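Local coordinates for iron-sulfur cluster assembly scaffold protein NifU (Fervidobacterium islandicum, PDB 6A6F) that probably serves as a SufU-type scaffold or sulfur-transfer protein in the assembly of iron-sulfur clusters by the SUF system, at residues M4-E8 against F9-Y13. Sequence-based numbering, arbitrary orientation.
Sequences MIYSE and FIMDY
S7 caps helix 8-14 by accepting a bond from I10 N: OG lies 3.1 Å from that nitrogen, and the N-H points at it almost straight, at 172°. The side chain reaches there because chi1 of 64° sets OG between the backbone N and the carbonyl carbon of S7, within reach of I10 N. With an alanine here, I10 N is likely to lose its side-chain acceptor and the first turn to fray more readily. The backbone satisfies the next two donors: M11 N bonds to S7 O at 2.9 Å, and D12 N to E8 O at 2.8 Å. I10 CD1 packs on I5 O, 3.4 Å away. M11 SD reaches back obliquely to the ring of Y6, the residue before the cap, 4.9 Å from its centroid, a Met-aromatic contact. Y6 OH hydrogen-bonds R120 of the same chain and K15 of the second subunit. E8 and D12 extend side by side, their carboxylate planes 82° apart and OE2 4.4 Å from OD2; E8 OE2 bonds weakly to S2 OG of the second subunit, D12 OD2 to a glycerol. The serine thus supplies an acceptor the helix start lacks; E8 probably also suits the positive helix end, though the two carboxylates probably repel each other.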
loop_
_atom_site.group_PDB
_atom_site.type_symbol
_atom_site.label_atom_id
_atom_site.label_comp_id
_atom_site.label_asym_id
_atom_site.label_seq_id
_atom_site.Cartn_x
_atom_site.Cartn_y
_atom_site.Cartn_z
ATOM N N MET A 4 7.537 -14.398 -2.581
ATOM C CA MET A 4 8.692 -14.727 -1.718
ATOM C C MET A 4 9.430 -13.460 -1.255
ATOM O O MET A 4 9.888 -13.412 -0.160
ATOM C CB MET A 4 9.731 -15.629 -2.413
ATOM C CG MET A 4 9.290 -17.077 -2.662
ATOM S SD MET A 4 8.414 -17.218 -4.201
ATOM C CE MET A 4 9.763 -16.819 -5.304
ATOM N N ILE A 5 9.533 -12.454 -2.105
ATOM C CA ILE A 5 10.179 -11.186 -1.759
ATOM C C ILE A 5 9.542 -10.513 -0.549
ATOM O O ILE A 5 10.207 -9.777 0.174
ATOM C CB ILE A 5 10.212 -10.238 -2.985
ATOM C CG1 ILE A 5 11.118 -9.050 -2.753
ATOM C CG2 ILE A 5 8.806 -9.762 -3.341
ATOM C CD1 ILE A 5 11.300 -8.183 -3.999
ATOM N N TYR A 6 8.266 -10.777 -0.305
ATOM C CA TYR A 6 7.541 -10.136 0.790
ATOM C C TYR A 6 7.722 -10.816 2.137
ATOM O O TYR A 6 6.858 -11.564 2.543
ATOM C CB TYR A 6 6.038 -10.050 0.452
ATOM C CG TYR A 6 5.768 -9.189 -0.784
ATOM C CD1 TYR A 6 6.004 -7.819 -0.770
ATOM C CD2 TYR A 6 5.324 -9.758 -1.961
ATOM C CE1 TYR A 6 5.772 -7.041 -1.891
ATOM C CE2 TYR A 6 5.068 -8.995 -3.094
ATOM C CZ TYR A 6 5.284 -7.642 -3.060
ATOM O OH TYR A 6 5.063 -6.906 -4.187
ATOM N N SER A 7 8.762 -10.460 2.894
ATOM C CA SER A 7 9.044 -11.104 4.187
ATOM C C SER A 7 8.191 -10.521 5.249
ATOM O O SER A 7 7.555 -9.486 5.038
ATOM C CB SER A 7 10.488 -10.822 4.575
ATOM O OG SER A 7 10.677 -9.427 4.772
ATOM N N GLU A 8 8.212 -11.118 6.418
ATOM C CA GLU A 8 7.432 -10.604 7.526
ATOM C C GLU A 8 7.912 -9.201 7.906
ATOM O O GLU A 8 7.112 -8.330 8.255
ATOM C CB GLU A 8 7.518 -11.601 8.685
ATOM C CG GLU A 8 6.924 -11.215 10.019
ATOM C CD GLU A 8 7.060 -12.346 11.060
ATOM O OE1 GLU A 8 7.709 -13.391 10.795
ATOM O OE2 GLU A 8 6.506 -12.192 12.155
ATOM N N PHE A 9 9.225 -8.998 7.831
ATOM C CA PHE A 9 9.841 -7.719 8.154
ATOM C C PHE A 9 9.268 -6.625 7.255
ATOM O O PHE A 9 8.776 -5.643 7.733
ATOM C CB PHE A 9 11.369 -7.813 7.992
ATOM C CG PHE A 9 12.064 -6.517 8.192
ATOM C CD1 PHE A 9 12.472 -6.133 9.445
ATOM C CD2 PHE A 9 12.334 -5.681 7.115
ATOM C CE1 PHE A 9 13.128 -4.936 9.646
ATOM C CE2 PHE A 9 12.990 -4.479 7.313
ATOM C CZ PHE A 9 13.394 -4.111 8.589
ATOM N N ILE A 10 9.367 -6.826 5.959
ATOM C CA ILE A 10 8.803 -5.915 4.952
ATOM C C ILE A 10 7.309 -5.682 5.190
ATOM O O ILE A 10 6.842 -4.516 5.206
ATOM C CB ILE A 10 9.084 -6.423 3.524
ATOM C CG1 ILE A 10 10.577 -6.265 3.219
ATOM C CG2 ILE A 10 8.318 -5.629 2.453
ATOM C CD1 ILE A 10 11.057 -7.014 2.030
ATOM N N MET A 11 6.548 -6.751 5.361
ATOM C CA MET A 11 5.097 -6.577 5.569
ATOM C C MET A 11 4.727 -5.828 6.827
ATOM O O MET A 11 3.844 -4.944 6.767
ATOM C CB MET A 11 4.302 -7.889 5.411
ATOM C CG MET A 11 4.341 -8.457 3.980
ATOM S SD MET A 11 4.095 -7.312 2.580
ATOM C CE MET A 11 2.392 -6.852 2.968
ATOM N N ASP A 12 5.402 -6.102 7.941
ATOM C CA ASP A 12 5.213 -5.349 9.131
ATOM C C ASP A 12 5.562 -3.861 8.886
ATOM O O ASP A 12 4.764 -3.009 9.234
ATOM C CB ASP A 12 6.113 -5.877 10.282
ATOM C CG ASP A 12 5.602 -7.226 10.890
ATOM O OD1 ASP A 12 4.478 -7.638 10.559
ATOM O OD2 ASP A 12 6.304 -7.842 11.730
ATOM N N TYR A 13 6.755 -3.556 8.353
ATOM C CA TYR A 13 7.135 -2.167 8.160
ATOM C C TYR A 13 6.287 -1.399 7.132
ATOM O O TYR A 13 6.197 -0.195 7.215
ATOM C CB TYR A 13 8.642 -2.016 7.882
ATOM C CG TYR A 13 9.406 -1.893 9.184
ATOM C CD1 TYR A 13 9.505 -0.660 9.835
ATOM C CD2 TYR A 13 9.977 -3.018 9.787
ATOM C CE1 TYR A 13 10.148 -0.541 11.043
ATOM C CE2 TYR A 13 10.643 -2.918 11.001
ATOM C CZ TYR A 13 10.737 -1.682 11.616
ATOM O OH TYR A 13 11.391 -1.579 12.812
#